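Local atomic coordinates of ArsC family reductase (Pseudomonas aeruginosa, PDB entry 1RW1), a protein that probably acts as a glutathione-dependent thiol reductase of the thioredoxin-fold ArsC family, although its function has not been established. Residues A[2-7]-A[11-16]; A[39-44]-A[93-98]; A[99-102]-A[107-110]. All blocks are in the same frame, centred on the assembly; numbering follows the deposited sequence.

Contact 1 of 3, residues A[2-7]-A[11-16]; sequences YVLYGI and DTMKKA
Met13, deposited as selenomethionine, leans its side chain from helix 11-22 onto Leu4 of strand 2-6 and the backbone of Ile7 just after it. Strand and helix are the first two members of the beta-alpha-beta unit that opens the thioredoxin fold and is completed by strand 27-31. After a short turn the chain doubles back, so the two segments run nearly antiparallel, at 163°, with their axes 10.0 Å apart at closest. A long, flexible, unbranched side chain suits this gap.

Met13 follows no straight path: it is bent at chi2 and again at chi3, with chi2 at -66°, and the curl carries its methyl back over the end of the strand. There Leu4 meets it tip to tip, CD2 lying 3.7 Å from Met13 CE. Leu4 reaches out because its CG stands opposite the backbone N, at chi1 -169°, which projects the branched end toward the helix. Pro92, Phe29 and Tyr109 pack around this pair and make it part of the hydrophobic core; Pro92 occupies the place before strand 93-95 that thioredoxin folds usually give to a cis-proline.

Ile7 contributes its carbonyl rather than its side chain, which touches Arg91 instead. Glycine suits position 6 because the selenium and methyl of Met13 take up the place a side chain would need; Met13 CE comes to 3.8 Å from Gly6 CA. The selenium also lies 3.9 Å from Tyr5 O. No hydrogen bond spans the two segments, so shape and apolar burial hold them. The same bent side chain passes Ile7 O, with Met13 CE 3.5 Å from Ile7 O and Met13 CG closer still, at 3.2 Å from that oxygen.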
# COMPACT_ATOMS: atom_id res chain seq x y z
N TYR A 2 4.04 -14.29 3.44
CA TYR A 2 3.42 -12.99 3.60
C TYR A 2 4.39 -11.91 3.12
O TYR A 2 5.61 -12.03 3.32
CB TYR A 2 3.12 -12.76 5.07
CG TYR A 2 2.17 -13.79 5.65
CD1 TYR A 2 1.00 -14.15 4.99
CD2 TYR A 2 2.42 -14.40 6.87
CE1 TYR A 2 0.13 -15.08 5.52
CE2 TYR A 2 1.55 -15.32 7.42
CZ TYR A 2 0.40 -15.65 6.74
OH TYR A 2 -0.47 -16.57 7.28
N VAL A 3 3.84 -10.86 2.52
CA VAL A 3 4.68 -9.78 1.97
C VAL A 3 4.08 -8.44 2.39
O VAL A 3 2.89 -8.19 2.18
CB VAL A 3 4.78 -9.84 0.43
CG1 VAL A 3 5.77 -8.79 -0.05
CG2 VAL A 3 5.19 -11.24 -0.03
N LEU A 4 4.91 -7.60 3.01
CA LEU A 4 4.55 -6.28 3.45
C LEU A 4 5.18 -5.26 2.51
O LEU A 4 6.40 -5.28 2.32
CB LEU A 4 5.06 -6.06 4.88
CG LEU A 4 4.53 -4.80 5.57
CD1 LEU A 4 3.05 -4.95 5.93
CD2 LEU A 4 5.36 -4.50 6.80
N TYR A 5 4.38 -4.36 1.97
CA TYR A 5 4.81 -3.37 0.98
C TYR A 5 4.75 -1.98 1.58
O TYR A 5 3.72 -1.57 2.13
CB TYR A 5 3.89 -3.40 -0.24
CG TYR A 5 3.86 -4.69 -1.01
CD1 TYR A 5 3.12 -5.76 -0.58
CD2 TYR A 5 4.57 -4.83 -2.18
CE1 TYR A 5 3.08 -6.94 -1.30
CE2 TYR A 5 4.55 -6.01 -2.91
CZ TYR A 5 3.79 -7.07 -2.47
OH TYR A 5 3.75 -8.24 -3.19
N GLY A 6 5.83 -1.22 1.42
CA GLY A 6 5.86 0.16 1.88
C GLY A 6 7.28 0.68 1.89
O GLY A 6 8.07 0.39 0.99
N ILE A 7 7.61 1.46 2.92
CA ILE A 7 8.94 2.05 3.11
C ILE A 7 9.33 1.92 4.57
O ILE A 7 8.53 1.50 5.41
CB ILE A 7 8.96 3.55 2.65
CG1 ILE A 7 8.10 4.41 3.58
CG2 ILE A 7 8.55 3.68 1.20
CD1 ILE A 7 8.25 5.91 3.35
N ASP A 11 5.62 6.22 10.07
CA ASP A 11 5.11 5.79 11.36
C ASP A 11 4.07 4.68 11.23
O ASP A 11 4.02 3.81 12.10
CB ASP A 11 4.57 6.95 12.16
CG ASP A 11 5.68 7.82 12.72
OD1 ASP A 11 6.82 7.35 12.99
OD2 ASP A 11 5.45 9.01 12.95
N THR A 12 3.25 4.67 10.19
CA THR A 12 2.28 3.60 10.01
C THR A 12 2.99 2.27 9.78
O THR A 12 2.60 1.24 10.33
CB THR A 12 1.31 3.93 8.89
OG1 THR A 12 0.59 5.12 9.23
CG2 THR A 12 0.26 2.86 8.75
N MSE A 13 4.05 2.30 8.95
CA MSE A 13 4.85 1.09 8.75
C MSE A 13 5.47 0.61 10.06
O MSE A 13 5.50 -0.59 10.33
CB MSE A 13 5.97 1.36 7.74
CG MSE A 13 5.47 1.64 6.35
SE MSE A 13 4.60 0.10 5.52
CE MSE A 13 6.13 -1.09 5.49
N LYS A 14 5.98 1.54 10.86
CA LYS A 14 6.61 1.15 12.13
C LYS A 14 5.60 0.46 13.03
O LYS A 14 5.91 -0.53 13.71
CB LYS A 14 7.20 2.38 12.83
CG LYS A 14 8.35 3.00 12.09
CD LYS A 14 8.73 4.35 12.67
CE LYS A 14 9.58 5.18 11.75
NZ LYS A 14 9.60 6.59 12.18
N LYS A 15 4.39 1.00 13.09
CA LYS A 15 3.34 0.44 13.91
C LYS A 15 2.99 -0.98 13.44
O LYS A 15 2.91 -1.91 14.24
CB LYS A 15 2.10 1.34 13.88
CG LYS A 15 2.31 2.70 14.53
CD LYS A 15 1.35 3.79 14.09
CE LYS A 15 -0.09 3.46 14.28
NZ LYS A 15 -0.90 4.68 14.01
N ALA A 16 2.78 -1.12 12.14
CA ALA A 16 2.37 -2.40 11.57
C ALA A 16 3.47 -3.44 11.75
O ALA A 16 3.18 -4.59 12.08
CB ALA A 16 2.04 -2.23 10.10

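Contact 2 of 3, residues A[39-44]-A[93-98]; sequences REHLRR and VLELGG
Arg44 turns an edge of its guanidinium to the carboxylate of Glu95, joining helix 39-49 to strand 93-95 of the thioredoxin-fold sheet through a salt-bridge network completed by Glu40. The strand is sided: Leu94 packs on helix 106-113, while Glu95 projects toward helix 39-49. Glu95 is deposited in two conformers, and the bonds described belong to one of them.

In that conformer Arg44 NH1 donates to Glu95 OE2 over 3.0 Å, nearly straight at 164°, and Arg44 NH2 adds a weak bond to the same Glu95 OE2 at 3.4 Å. The oxygen lies close to the guanidinium plane. The two flat groups are turned 52° against each other, and NH1 meets OE2 from above the carboxylate plane. A long arginine suits this place, because it can bend at chi3 and span the gap; Glu95, extended beyond CG, comes out to meet it.

Glu40, one helical turn before Arg44, steadies the other edge of the guanidinium. Arg44 NE donates to Glu40 OE2 at 2.9 Å, and Arg44 NH2 makes a weak bond to Glu40 OE1 at 3.3 Å. Held between two carboxylates, the arginine probably offsets much of their mutual repulsion. Its NH2 also sits over one face of the His41 ring, near the rim.

Further groups hold the acceptor side. Tyr5 OH bonds His41 NE2 and, in this conformer, probably Glu95 OE1; Trp45 NE1 donates to Glu95 OE2, and Asp38 holds His41 ND1, so the ring is gripped through both nitrogens. His41 thereby presents an edge to the carboxylate, its ring only 16° from the plane of that group, with His41 CD2 3.7 Å from Glu95 OE2.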
# COMPACT_ATOMS: atom_id res chain seq x y z
N ARG A 39 3.03 -2.38 -12.39
CA ARG A 39 1.61 -2.29 -12.67
C ARG A 39 0.88 -3.56 -12.28
O ARG A 39 -0.30 -3.50 -11.94
CB ARG A 39 1.34 -2.06 -14.13
CG ARG A 39 1.53 -0.72 -14.59
CD ARG A 39 0.92 -0.56 -15.98
NE ARG A 39 1.33 0.70 -16.54
CZ ARG A 39 2.42 0.86 -17.24
NH1 ARG A 39 3.22 -0.17 -17.50
NH2 ARG A 39 2.73 2.07 -17.66
N GLU A 40 1.53 -4.71 -12.35
CA GLU A 40 0.86 -5.94 -12.03
C GLU A 40 0.35 -5.93 -10.59
O GLU A 40 -0.80 -6.29 -10.31
CB GLU A 40 1.77 -7.14 -12.34
CG GLU A 40 1.06 -8.47 -12.22
CD GLU A 40 1.01 -9.01 -10.81
OE1 GLU A 40 1.78 -8.56 -9.95
OE2 GLU A 40 0.17 -9.89 -10.54
N HIS A 41 1.18 -5.46 -9.66
CA HIS A 41 0.76 -5.34 -8.28
C HIS A 41 -0.38 -4.35 -8.14
O HIS A 41 -1.38 -4.61 -7.48
CB HIS A 41 1.93 -4.85 -7.42
CG HIS A 41 2.79 -5.94 -6.96
ND1 HIS A 41 3.87 -6.41 -7.65
CD2 HIS A 41 2.70 -6.67 -5.82
CE1 HIS A 41 4.45 -7.36 -6.91
NE2 HIS A 41 3.73 -7.57 -5.83
N LEU A 42 -0.19 -3.16 -8.71
CA LEU A 42 -1.18 -2.11 -8.55
C LEU A 42 -2.54 -2.50 -9.11
O LEU A 42 -3.58 -2.19 -8.51
CB LEU A 42 -0.70 -0.82 -9.19
CG LEU A 42 0.56 -0.22 -8.56
CD1 LEU A 42 1.11 0.87 -9.43
CD2 LEU A 42 0.26 0.31 -7.17
N ARG A 43 -2.56 -3.19 -10.24
CA ARG A 43 -3.82 -3.66 -10.81
C ARG A 43 -4.53 -4.63 -9.89
O ARG A 43 -5.75 -4.57 -9.74
CB ARG A 43 -3.58 -4.33 -12.15
CG ARG A 43 -3.28 -3.39 -13.26
CD ARG A 43 -2.75 -4.07 -14.50
NE ARG A 43 -2.72 -3.10 -15.59
CZ ARG A 43 -1.89 -3.16 -16.63
NH1 ARG A 43 -1.02 -4.15 -16.74
NH2 ARG A 43 -1.95 -2.22 -17.57
N ARG A 44 -3.79 -5.56 -9.30
CA ARG A 44 -4.38 -6.53 -8.39
C ARG A 44 -4.94 -5.84 -7.13
O ARG A 44 -6.05 -6.16 -6.68
CB ARG A 44 -3.34 -7.57 -7.99
CG ARG A 44 -3.26 -8.77 -8.85
CD ARG A 44 -2.50 -9.87 -8.16
NE ARG A 44 -1.10 -9.54 -7.99
CZ ARG A 44 -0.52 -9.28 -6.82
NH1 ARG A 44 -1.21 -9.31 -5.69
NH2 ARG A 44 0.76 -8.97 -6.80
N VAL A 93 0.66 -2.21 2.44
CA VAL A 93 -0.15 -3.28 1.85
C VAL A 93 0.44 -4.57 2.38
O VAL A 93 1.66 -4.75 2.40
CB VAL A 93 -0.17 -3.25 0.31
CG1 VAL A 93 -0.98 -4.42 -0.23
CG2 VAL A 93 -0.73 -1.94 -0.19
N LEU A 94 -0.42 -5.48 2.84
CA LEU A 94 0.03 -6.76 3.37
C LEU A 94 -0.66 -7.86 2.57
O LEU A 94 -1.89 -7.96 2.58
CB LEU A 94 -0.33 -6.89 4.84
CG LEU A 94 -0.02 -8.25 5.49
CD1 LEU A 94 1.46 -8.61 5.44
CD2 LEU A 94 -0.51 -8.24 6.94
N GLU A 95 0.15 -8.67 1.88
CA GLU A 95 -0.33 -9.80 1.09
C GLU A 95 -0.35 -11.04 1.96
O GLU A 95 0.65 -11.43 2.53
CB GLU A 95 0.51 -9.95 -0.17
CG GLU A 95 0.18 -8.84 -1.15
CD GLU A 95 0.91 -8.97 -2.45
OE1 GLU A 95 1.94 -9.69 -2.49
OE2 GLU A 95 0.45 -8.37 -3.43
N LEU A 96 -1.53 -11.64 2.06
CA LEU A 96 -1.81 -12.76 2.93
C LEU A 96 -1.93 -14.09 2.19
O LEU A 96 -2.09 -15.14 2.79
CB LEU A 96 -3.13 -12.51 3.68
CG LEU A 96 -3.13 -11.30 4.61
CD1 LEU A 96 -4.55 -10.95 5.00
CD2 LEU A 96 -2.26 -11.55 5.81
N GLY A 97 -1.88 -14.04 0.87
CA GLY A 97 -2.08 -15.23 0.06
C GLY A 97 -3.24 -15.03 -0.89
O GLY A 97 -3.06 -14.64 -2.03
N GLY A 98 -4.45 -15.25 -0.42
CA GLY A 98 -5.61 -15.04 -1.26
C GLY A 98 -6.13 -13.61 -1.28
O GLY A 98 -7.02 -13.28 -2.07

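Contact 3 of 3, residues A[99-102]-A[107-110]; sequences RTLV and DAYA
Leu101 of strand 100-102, an outer strand of the thioredoxin-fold sheet, packs its apolar side chain on Ala108 and Tyr109 of helix 106-113. Its CG, beside the backbone N (chi1 -65°), sends the two methyls there. CD2 of Leu101 rests 4.2 Å from Ala108 CB, a small residue that allows strand and helix to come close. CD1 of Leu101 reaches Tyr109 CD1 at 3.7 Å, approaching the ring obliquely as the two side chains slide past each other. Tyr109 leaves the helix on the side away from the strand, yet the far end of its side chain comes back to the sheet, touching Leu94 and Pro92; Phe104 meets it edge-to-face.

Water-mediated bonds flank this packing. Water 1 accepts from Arg99 NH2 at 2.9 Å and donates to Ala108 O at 2.9 Å, so the arginine reaches the helix backbone indirectly. Water 2, in the plane of the tyrosine ring, lies 2.7 Å from Tyr109 OH and 3.0 Å from Leu101 O, to which it can donate.

Van der Waals packing of Leu101 with Ala108 and Tyr109 thus holds strand to helix, while the polar groups meet through exchangeable waters.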
# COMPACT_ATOMS: atom_id res chain seq x y z
N ARG A 99 -5.57 -12.75 -0.43
CA ARG A 99 -6.10 -11.42 -0.29
C ARG A 99 -5.10 -10.51 0.38
O ARG A 99 -4.03 -10.96 0.81
CB ARG A 99 -7.40 -11.46 0.51
CG ARG A 99 -7.28 -11.98 1.92
CD ARG A 99 -8.60 -11.93 2.69
NE ARG A 99 -8.46 -12.28 4.10
CZ ARG A 99 -8.48 -11.41 5.10
NH1 ARG A 99 -8.63 -10.11 4.88
NH2 ARG A 99 -8.34 -11.85 6.35
N THR A 100 -5.45 -9.23 0.45
CA THR A 100 -4.55 -8.23 0.99
C THR A 100 -5.26 -7.32 1.97
O THR A 100 -6.49 -7.13 1.90
CB THR A 100 -3.89 -7.37 -0.11
OG1 THR A 100 -4.88 -6.63 -0.82
CG2 THR A 100 -3.22 -8.23 -1.15
N LEU A 101 -4.47 -6.73 2.87
CA LEU A 101 -4.93 -5.66 3.73
C LEU A 101 -4.22 -4.37 3.33
O LEU A 101 -3.02 -4.36 3.12
CB LEU A 101 -4.64 -5.97 5.20
CG LEU A 101 -5.38 -7.17 5.77
CD1 LEU A 101 -4.92 -7.47 7.18
CD2 LEU A 101 -6.88 -6.95 5.74
N VAL A 102 -4.98 -3.29 3.26
CA VAL A 102 -4.45 -1.97 2.95
C VAL A 102 -4.64 -1.08 4.17
O VAL A 102 -5.73 -0.96 4.70
CB VAL A 102 -5.16 -1.36 1.73
CG1 VAL A 102 -4.61 0.04 1.42
CG2 VAL A 102 -5.02 -2.25 0.52
N ASP A 107 -7.23 -4.74 14.42
CA ASP A 107 -8.26 -5.78 14.46
C ASP A 107 -8.25 -6.62 13.18
O ASP A 107 -8.50 -7.83 13.24
CB ASP A 107 -9.65 -5.19 14.70
CG ASP A 107 -9.80 -4.57 16.07
OD1 ASP A 107 -8.93 -4.80 16.94
OD2 ASP A 107 -10.78 -3.85 16.38
N ALA A 108 -7.97 -6.00 12.04
CA ALA A 108 -7.90 -6.73 10.78
C ALA A 108 -6.65 -7.60 10.74
O ALA A 108 -6.67 -8.73 10.25
CB ALA A 108 -7.91 -5.79 9.59
N TYR A 109 -5.53 -7.07 11.24
CA TYR A 109 -4.32 -7.87 11.34
C TYR A 109 -4.59 -9.07 12.26
O TYR A 109 -4.21 -10.19 11.94
CB TYR A 109 -3.15 -7.01 11.86
CG TYR A 109 -2.38 -6.29 10.77
CD1 TYR A 109 -3.02 -5.65 9.73
CD2 TYR A 109 -1.00 -6.25 10.79
CE1 TYR A 109 -2.29 -5.02 8.71
CE2 TYR A 109 -0.27 -5.62 9.80
CZ TYR A 109 -0.92 -5.01 8.76
OH TYR A 109 -0.15 -4.41 7.77
N ALA A 110 -5.24 -8.84 13.40
CA ALA A 110 -5.54 -9.92 14.33
C ALA A 110 -6.45 -10.98 13.70
O ALA A 110 -6.25 -12.18 13.87
CB ALA A 110 -6.20 -9.37 15.57
O HOH W 1 -8.39 -9.49 8.10
O HOH W 2 -1.60 -3.55 5.62

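In the fold
The chain opens with contact 1, which closes the short turn between strand 2-6 and helix 11-22. Strand 27-31 then completes the first beta-alpha-beta unit. Contact 2 closes by far the longest loop: between 39-44 and 93-98 run 48 residues, rather more than half of them helical, before the chain returns to the sheet. Contact 3 closes the short turn between the last strand and helix 106-113. The three follow one another in series; none nests in or crosses another. The sheet unites them, since strand 93-95 lies between strands 2-6 and 100-102. Tyr5 links contact 1 to contact 2, and Tyr109 of contact 3 packs on Leu4 and Ala16 of contact 1.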